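Local coordinates for protein membrane-bound lytic murein transglycosylase (Agrobacterium tumefaciens, PDB 2PNW) that probably cleaves the glycosidic bonds of peptidoglycan as a lytic murein transglycosylase of the MltA type, at residues His212-Ile217 with Trp253-Tyr258; Ser233-Arg238 with Ala349-Asn354. One frame throughout, in Å; residues are numbered along the deposited sequence.

Contact 1: residues His212-Ile217 with Trp253-Tyr258; sequences HVFSPI and WHNRSY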
ATOM      1  N   HIS A 212      12.128  -2.876 -12.006  1.00 14.32           N
ATOM      2  CA  HIS A 212      13.261  -3.039 -11.071  1.00 14.86           C
ATOM      3  C   HIS A 212      12.796  -3.139  -9.642  1.00 14.39           C
ATOM      4  O   HIS A 212      11.737  -2.616  -9.272  1.00 14.34           O
ATOM      5  CB  HIS A 212      14.251  -1.877 -11.234  1.00 13.55           C
ATOM      6  CG  HIS A 212      14.497  -1.542 -12.663  1.00 15.68           C
ATOM      7  ND1 HIS A 212      15.133  -2.409 -13.518  1.00 16.20           N
ATOM      8  CD2 HIS A 212      14.141  -0.467 -13.407  1.00 14.42           C
ATOM      9  CE1 HIS A 212      15.176  -1.879 -14.729  1.00 15.43           C
ATOM     10  NE2 HIS A 212      14.580  -0.698 -14.687  1.00 17.17           N
ATOM     11  N   VAL A 213      13.602  -3.802  -8.824  1.00 15.15           N
ATOM     12  CA  VAL A 213      13.303  -3.952  -7.400  1.00 15.88           C
ATOM     13  C   VAL A 213      13.242  -2.576  -6.730  1.00 15.43           C
ATOM     14  O   VAL A 213      13.922  -1.618  -7.161  1.00 15.49           O
ATOM     15  CB  VAL A 213      14.367  -4.884  -6.689  1.00 16.19           C
ATOM     16  CG1 VAL A 213      15.751  -4.197  -6.609  1.00 17.65           C
ATOM     17  CG2 VAL A 213      13.893  -5.321  -5.307  1.00 17.49           C
ATOM     18  N   PHE A 214      12.394  -2.476  -5.711  1.00 15.58           N
ATOM     19  CA  PHE A 214      12.361  -1.304  -4.851  1.00 16.36           C
ATOM     20  C   PHE A 214      13.542  -1.342  -3.855  1.00 16.77           C
ATOM     21  O   PHE A 214      13.794  -2.381  -3.233  1.00 15.38           O
ATOM     22  CB  PHE A 214      11.024  -1.257  -4.098  1.00 16.90           C
ATOM     23  CG  PHE A 214      10.911  -0.106  -3.133  1.00 16.23           C
ATOM     24  CD1 PHE A 214      10.592   1.182  -3.588  1.00 20.56           C
ATOM     25  CD2 PHE A 214      11.171  -0.303  -1.772  1.00 19.17           C
ATOM     26  CE1 PHE A 214      10.501   2.277  -2.675  1.00 19.56           C
ATOM     27  CE2 PHE A 214      11.126   0.780  -0.864  1.00 19.64           C
ATOM     28  CZ  PHE A 214      10.767   2.065  -1.327  1.00 19.86           C
ATOM     29  N   SER A 215      14.275  -0.229  -3.733  1.00 17.28           N
ATOM     30  CA  SER A 215      15.290  -0.102  -2.667  1.00 18.07           C
ATOM     31  C   SER A 215      14.942   1.047  -1.731  1.00 19.20           C
ATOM     32  O   SER A 215      14.727   2.170  -2.190  1.00 20.07           O
ATOM     33  CB  SER A 215      16.698   0.099  -3.233  1.00 18.75           C
ATOM     34  OG  SER A 215      16.997  -0.922  -4.150  1.00 18.74           O
ATOM     35  N   PRO A 216      14.816   0.757  -0.423  1.00 20.13           N
ATOM     36  CA  PRO A 216      14.462   1.789   0.541  1.00 20.01           C
ATOM     37  C   PRO A 216      15.618   2.757   0.828  1.00 20.02           C
ATOM     38  O   PRO A 216      16.732   2.316   1.198  1.00 20.71           O
ATOM     39  CB  PRO A 216      14.095   0.992   1.785  1.00 20.03           C
ATOM     40  CG  PRO A 216      14.853  -0.283   1.662  1.00 21.41           C
ATOM     41  CD  PRO A 216      14.920  -0.579   0.205  1.00 20.08           C
ATOM     42  N   ILE A 217      15.367   4.056   0.666  1.00 18.31           N
ATOM     43  CA  ILE A 217      16.445   5.037   0.870  1.00 19.10           C
ATOM     44  C   ILE A 217      16.763   5.224   2.349  1.00 18.98           C
ATOM     45  O   ILE A 217      17.890   5.582   2.687  1.00 19.76           O
ATOM     46  CB  ILE A 217      16.204   6.399   0.146  1.00 18.78           C
ATOM     47  CG1 ILE A 217      14.942   7.093   0.682  1.00 19.15           C
ATOM     48  CG2 ILE A 217      16.155   6.195  -1.416  1.00 19.92           C
ATOM     49  CD1 ILE A 217      14.854   8.543   0.249  1.00 20.20           C
ATOM     50  N   TRP A 253      18.217   7.756  -6.703  1.00 14.73           N
ATOM     51  CA  TRP A 253      18.459   6.844  -7.839  1.00 14.78           C
ATOM     52  C   TRP A 253      18.937   5.441  -7.428  1.00 15.47           C
ATOM     53  O   TRP A 253      18.946   4.504  -8.253  1.00 15.61           O
ATOM     54  CB  TRP A 253      19.426   7.507  -8.832  1.00 15.38           C
ATOM     55  CG  TRP A 253      18.841   8.698  -9.567  1.00 14.99           C
ATOM     56  CD1 TRP A 253      17.516   9.009  -9.717  1.00 15.13           C
ATOM     57  CD2 TRP A 253      19.566   9.700 -10.287  1.00 15.21           C
ATOM     58  NE1 TRP A 253      17.373  10.155 -10.451  1.00 16.14           N
ATOM     59  CE2 TRP A 253      18.618  10.588 -10.837  1.00 16.85           C
ATOM     60  CE3 TRP A 253      20.938   9.936 -10.529  1.00 16.61           C
ATOM     61  CZ2 TRP A 253      18.988  11.697 -11.611  1.00 16.59           C
ATOM     62  CZ3 TRP A 253      21.304  11.030 -11.302  1.00 16.17           C
ATOM     63  CH2 TRP A 253      20.332  11.903 -11.837  1.00 16.86           C
ATOM     64  N   HIS A 254      19.305   5.289  -6.147  1.00 15.16           N
ATOM     65  CA  HIS A 254      19.534   3.970  -5.524  1.00 14.45           C
ATOM     66  C   HIS A 254      18.261   3.140  -5.632  1.00 14.31           C
ATOM     67  O   HIS A 254      18.313   1.921  -5.732  1.00 15.46           O
ATOM     68  CB  HIS A 254      19.896   4.150  -4.046  1.00 14.35           C
ATOM     69  CG  HIS A 254      19.979   2.873  -3.269  1.00 14.54           C
ATOM     70  ND1 HIS A 254      20.962   1.934  -3.494  1.00 15.99           N
ATOM     71  CD2 HIS A 254      19.261   2.426  -2.214  1.00 15.78           C
ATOM     72  CE1 HIS A 254      20.823   0.940  -2.630  1.00 15.73           C
ATOM     73  NE2 HIS A 254      19.788   1.212  -1.846  1.00 15.32           N
ATOM     74  N   ASN A 255      17.113   3.810  -5.583  1.00 14.16           N
ATOM     75  CA  ASN A 255      15.830   3.128  -5.856  1.00 14.12           C
ATOM     76  C   ASN A 255      15.577   3.111  -7.358  1.00 14.08           C
ATOM     77  O   ASN A 255      15.078   4.078  -7.943  1.00 14.67           O
ATOM     78  CB  ASN A 255      14.656   3.810  -5.130  1.00 14.02           C
ATOM     79  CG  ASN A 255      13.322   3.137  -5.469  1.00 14.70           C
ATOM     80  OD1 ASN A 255      13.288   1.921  -5.673  1.00 13.52           O
ATOM     81  ND2 ASN A 255      12.252   3.917  -5.567  1.00 14.73           N
ATOM     82  N   ARG A 256      15.963   2.021  -8.005  1.00 12.53           N
ATOM     83  CA  ARG A 256      15.868   1.936  -9.463  1.00 12.44           C
ATOM     84  C   ARG A 256      14.418   1.788  -9.946  1.00 12.81           C
ATOM     85  O   ARG A 256      14.126   2.091 -11.105  1.00 12.39           O
ATOM     86  CB  ARG A 256      16.661   0.718  -9.957  1.00 12.88           C
ATOM     87  CG  ARG A 256      18.161   0.934  -9.811  1.00 12.56           C
ATOM     88  CD  ARG A 256      18.893  -0.285 -10.388  1.00 19.06           C
ATOM     89  NE  ARG A 256      18.898  -0.292 -11.833  1.00 21.62           N
ATOM     90  CZ  ARG A 256      18.877  -1.397 -12.600  1.00 20.31           C
ATOM     91  NH1 ARG A 256      18.759  -2.611 -12.080  1.00 19.91           N
ATOM     92  NH2 ARG A 256      18.921  -1.244 -13.909  1.00 19.85           N
ATOM     93  N   SER A 257      13.548   1.297  -9.072  1.00 12.24           N
ATOM     94  CA  SER A 257      12.114   1.178  -9.398  1.00 13.51           C
ATOM     95  C   SER A 257      11.545   2.554  -9.709  1.00 14.31           C
ATOM     96  O   SER A 257      11.947   3.544  -9.093  1.00 14.05           O
ATOM     97  CB  SER A 257      11.353   0.610  -8.196  1.00 14.67           C
ATOM     98  OG  SER A 257       9.945   0.735  -8.409  1.00 14.38           O
ATOM     99  N   TYR A 258      10.601   2.622 -10.661  1.00 13.99           N
ATOM    100  CA  TYR A 258       9.944   3.895 -10.995  1.00 13.71           C
ATOM    101  C   TYR A 258       8.479   3.574 -11.233  1.00 13.67           C
ATOM    102  O   TYR A 258       8.165   2.606 -11.947  1.00 13.43           O
ATOM    103  CB  TYR A 258      10.550   4.479 -12.275  1.00 14.07           C
ATOM    104  CG  TYR A 258      10.130   5.916 -12.602  1.00 14.79           C
ATOM    105  CD1 TYR A 258      10.914   6.997 -12.199  1.00 15.59           C
ATOM    106  CD2 TYR A 258       8.954   6.185 -13.308  1.00 14.99           C
ATOM    107  CE1 TYR A 258      10.527   8.343 -12.490  1.00 15.47           C
ATOM    108  CE2 TYR A 258       8.565   7.510 -13.608  1.00 15.73           C
ATOM    109  CZ  TYR A 258       9.374   8.577 -13.211  1.00 17.36           C
ATOM    110  OH  TYR A 258       9.009   9.884 -13.512  1.00 17.93           O
TER
HETATM  111  O   HOH W   1      10.009  -0.920 -10.750  1.00 14.31           O
HETATM  112  O   HOH W   2      16.405  -0.575  -6.732  1.00 15.94           O
HETATM  113  O   HOH W   3      18.460   0.291   0.341  1.00 21.75           O
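His212 lies against Ser257, CA to CA 4.7 Å, and Ser215 against Asn255, while the end-to-end directions of the touching parts stand an oblique 127° apart; both segments are irregular loops, neither forming a strand. The single direct hydrogen bond crosses near the middle: Ser215 N donates to Asn255 OD1 at 3.1 Å, nearly straight at 164°, although the donor sits well above the carbonyl plane. Asn255 CG, anti to its backbone N, is set toward the 212-217 segment; OD1 beyond it also lies 3.5 Å from Phe214 CD1, and the amide meets the phenyl ring obliquely. At one end, the two CB atoms of His212 and Arg256 approach to 3.8 Å, and His212 CD2 lies 3.4 Å from Arg256 O. Farther out Arg256 NH2 lies over one face of the imidazole, the ring and guanidinium planes 31° apart. The polar groups of this pair are held from outside: Tyr143 OH bonds His212 ND1, and Asp158 forms a salt bridge with Arg256 NE. At the other end Ser215 CB packs on His254 NE2 at 3.6 Å, with OG over one face of that ring. Water carries much of the remaining polar contact. Water 2 donates to Val213 O, accepts from Arg256 N and bonds Ser215 OG at 2.7 Å; water 1 joins His212 O to Ser257 OG, and water 3 joins Pro216 O to His254 NE2. With one direct bond and three water bridges, the chemistry implies that the loops entering helix 217-223 and strand 259-263, both within the MltA-specific insert, join their polar groups mostly through water alongside direct side-chain packing, while the nearby carboxylate of Asp158 probably offsets the charge of Arg256 beside the imidazole.

Contact 2: residues Ser233-Arg238 with Ala349-Asn354; sequences SMQTIR and AGTVRN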
ATOM      1  N   SER A 233      12.607   8.457  10.673  1.00 25.10           N
ATOM      2  CA  SER A 233      11.191   8.571  10.300  1.00 24.11           C
ATOM      3  C   SER A 233      11.122   9.210   8.923  1.00 22.94           C
ATOM      4  O   SER A 233      12.140   9.726   8.439  1.00 22.41           O
ATOM      5  CB  SER A 233      10.478   9.498  11.287  1.00 24.48           C
ATOM      6  OG  SER A 233      11.097  10.779  11.276  1.00 23.75           O
ATOM      7  N   MET A 234       9.941   9.222   8.281  1.00 22.41           N
ATOM      8  CA  MET A 234       9.785   9.973   7.029  0.50 21.67           C
ATOM      9  C   MET A 234      10.314  11.399   7.200  1.00 22.05           C
ATOM     10  O   MET A 234      10.991  11.947   6.314  1.00 21.80           O
ATOM     11  CB  MET A 234       8.316  10.014   6.564  0.50 21.49           C
ATOM     12  CG  MET A 234       8.076  11.028   5.455  0.50 21.70           C
ATOM     13  SD  MET A 234       6.425  11.098   4.685  0.50 21.02           S
ATOM     14  CE  MET A 234       5.644  12.504   5.433  0.50 22.26           C
ATOM     15  N   GLN A 235       9.991  12.006   8.342  1.00 21.75           N
ATOM     16  CA  GLN A 235      10.373  13.400   8.622  1.00 22.38           C
ATOM     17  C   GLN A 235      11.899  13.600   8.647  1.00 21.95           C
ATOM     18  O   GLN A 235      12.408  14.545   8.046  1.00 22.73           O
ATOM     19  CB  GLN A 235       9.754  13.875   9.955  1.00 22.89           C
ATOM     20  CG  GLN A 235       8.249  14.139   9.904  1.00 24.64           C
ATOM     21  CD  GLN A 235       7.384  12.927  10.284  1.00 26.05           C
ATOM     22  OE1 GLN A 235       7.809  11.772  10.172  1.00 24.67           O
ATOM     23  NE2 GLN A 235       6.156  13.202  10.742  1.00 26.10           N
ATOM     24  N   THR A 236      12.634  12.717   9.316  1.00 21.47           N
ATOM     25  CA  THR A 236      14.097  12.893   9.368  1.00 22.06           C
ATOM     26  C   THR A 236      14.779  12.588   8.032  1.00 21.29           C
ATOM     27  O   THR A 236      15.805  13.182   7.696  1.00 19.79           O
ATOM     28  CB  THR A 236      14.763  12.096  10.498  1.00 21.64           C
ATOM     29  OG1 THR A 236      14.661  10.684  10.245  1.00 23.48           O
ATOM     30  CG2 THR A 236      14.086  12.409  11.838  1.00 23.66           C
ATOM     31  N   ILE A 237      14.199  11.657   7.273  1.00 19.86           N
ATOM     32  CA  ILE A 237      14.690  11.366   5.928  1.00 18.97           C
ATOM     33  C   ILE A 237      14.506  12.592   5.026  1.00 19.22           C
ATOM     34  O   ILE A 237      15.430  13.022   4.333  1.00 18.93           O
ATOM     35  CB  ILE A 237      13.988  10.113   5.321  1.00 19.29           C
ATOM     36  CG1 ILE A 237      14.382   8.828   6.088  1.00 19.53           C
ATOM     37  CG2 ILE A 237      14.361   9.954   3.828  1.00 17.08           C
ATOM     38  CD1 ILE A 237      13.469   7.584   5.733  1.00 19.65           C
ATOM     39  N   ARG A 238      13.310  13.182   5.060  1.00 18.66           N
ATOM     40  CA  ARG A 238      13.042  14.385   4.276  1.00 19.19           C
ATOM     41  C   ARG A 238      13.957  15.553   4.718  1.00 19.01           C
ATOM     42  O   ARG A 238      14.456  16.303   3.882  1.00 18.89           O
ATOM     43  CB  ARG A 238      11.590  14.789   4.442  1.00 18.19           C
ATOM     44  CG  ARG A 238      10.580  13.943   3.633  1.00 19.89           C
ATOM     45  CD  ARG A 238       9.168  14.471   3.974  1.00 22.02           C
ATOM     46  NE  ARG A 238       8.058  13.751   3.320  1.00 22.45           N
ATOM     47  CZ  ARG A 238       7.584  14.024   2.106  1.00 24.21           C
ATOM     48  NH1 ARG A 238       8.142  14.964   1.363  1.00 23.06           N
ATOM     49  NH2 ARG A 238       6.526  13.362   1.638  1.00 22.43           N
ATOM     50  N   ALA A 349       1.605   9.224   9.752  1.00 23.84           N
ATOM     51  CA  ALA A 349       2.176   8.011   9.200  1.00 23.43           C
ATOM     52  C   ALA A 349       3.691   7.945   9.378  1.00 23.85           C
ATOM     53  O   ALA A 349       4.257   6.860   9.563  1.00 23.69           O
ATOM     54  CB  ALA A 349       1.817   7.916   7.692  1.00 23.58           C
ATOM     55  N   GLY A 350       4.338   9.111   9.308  1.00 24.43           N
ATOM     56  CA  GLY A 350       5.802   9.201   9.167  1.00 24.74           C
ATOM     57  C   GLY A 350       6.618   8.575  10.287  1.00 25.75           C
ATOM     58  O   GLY A 350       7.778   8.182  10.069  1.00 25.76           O
ATOM     59  N   THR A 351       6.014   8.469  11.474  1.00 25.90           N
ATOM     60  CA  THR A 351       6.694   7.937  12.649  1.00 27.16           C
ATOM     61  C   THR A 351       6.216   6.534  13.079  1.00 27.88           C
ATOM     62  O   THR A 351       6.716   5.980  14.070  1.00 28.38           O
ATOM     63  CB  THR A 351       6.587   8.917  13.839  1.00 27.61           C
ATOM     64  OG1 THR A 351       5.201   9.143  14.160  1.00 28.42           O
ATOM     65  CG2 THR A 351       7.265  10.260  13.508  1.00 27.65           C
ATOM     66  N   VAL A 352       5.260   5.947  12.351  1.00 27.02           N
ATOM     67  CA  VAL A 352       4.763   4.616  12.726  1.00 27.21           C
ATOM     68  C   VAL A 352       5.826   3.589  12.401  1.00 28.01           C
ATOM     69  O   VAL A 352       6.279   3.480  11.257  1.00 28.43           O
ATOM     70  CB  VAL A 352       3.408   4.237  12.018  1.00 26.54           C
ATOM     71  CG1 VAL A 352       2.967   2.813  12.417  1.00 25.47           C
ATOM     72  CG2 VAL A 352       2.341   5.253  12.352  1.00 25.94           C
ATOM     73  N   ARG A 353       6.221   2.834  13.418  1.00 29.79           N
ATOM     74  CA  ARG A 353       7.290   1.860  13.303  1.00 31.79           C
ATOM     75  C   ARG A 353       7.220   1.076  14.612  1.00 31.86           C
ATOM     76  O   ARG A 353       7.981   1.340  15.554  1.00 31.95           O
ATOM     77  CB  ARG A 353       8.640   2.598  13.102  1.00 31.98           C
ATOM     78  CG  ARG A 353       9.856   1.717  12.934  1.00 33.91           C
ATOM     79  CD  ARG A 353      11.113   2.483  12.423  1.00 35.84           C
ATOM     80  NE  ARG A 353      11.462   3.693  13.181  1.00 45.47           N
ATOM     81  CZ  ARG A 353      12.145   3.729  14.337  1.00 48.50           C
ATOM     82  NH1 ARG A 353      12.563   2.612  14.932  1.00 50.06           N
ATOM     83  NH2 ARG A 353      12.408   4.903  14.909  1.00 49.31           N
ATOM     84  N   ASN A 354       6.273   0.140  14.695  1.00 30.76           N
ATOM     85  CA  ASN A 354       5.873  -0.411  15.999  1.00 30.09           C
ATOM     86  C   ASN A 354       5.637  -1.906  15.953  1.00 30.10           C
ATOM     87  O   ASN A 354       5.138  -2.442  14.947  1.00 28.67           O
ATOM     88  CB  ASN A 354       4.592   0.249  16.535  1.00 30.18           C
ATOM     89  CG  ASN A 354       4.772   1.720  16.901  1.00 30.67           C
ATOM     90  OD1 ASN A 354       4.724   2.597  16.041  1.00 31.36           O
ATOM     91  ND2 ASN A 354       4.931   1.995  18.188  1.00 29.87           N
TER
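Met234 and Gly350 bring their CA atoms to 4.6 Å, and here the contact is tight: Met234 N donates to Gly350 O at 3.0 Å, with an N-H...O angle of 156°. Ser233 CB presses on the same oxygen at 3.2 Å, and Met234 CB lies 3.7 Å from Gly350 CA. In Gln235 the bend at chi2 (92°) turns CD toward Gly350, and OE1 beyond it lies directly against Gly350 CA at 3.4 Å. The amide is anchored beyond the pair, NE2 donating to Glu347 O. Towards solvent the packing thins: exposed Thr351 offers CG2 to Gln235 OE1 at 3.7 Å and to Ser233 CB at 4.0 Å. Arg353 adds an outer tie, through NH2 to Ile232 O. Ser233 and Thr236 form a capping box, Thr236 N donating to Ser233 OG at 3.2 Å and Ser233 N to Thr236 OG1. The cap thus satisfies Thr236 N, while Gly350 O occupies Met234 N; this chemistry implies that the 349-354 segment supplies, from outside the capping box, an acceptor for a backbone N-H in the first turn of helix 234-243.

In the fold
The two contacts differ in reach. Contact 1 joins loops inside the MltA-specific insert, whereas contact 2 joins that insert to the 3D domain; in MltA relatives the substrate groove probably lies between the corresponding domains. Their centres are about 18 Å apart, and each lies about 16 Å from the centre of the chain. They nevertheless meet directly: Ile217 CD1 packs 3.9 Å from Ile237 CG2, linking the first turn of helix 217-223 to helix 234-243. Helix 180-189 touches both, Phe184 meeting Ile217 and Asn255, and Phe185 meeting Met234, Ile237 and, by cation-pi, Arg238. The segments alternate along the chain, so 233-238 falls between the halves of contact 1.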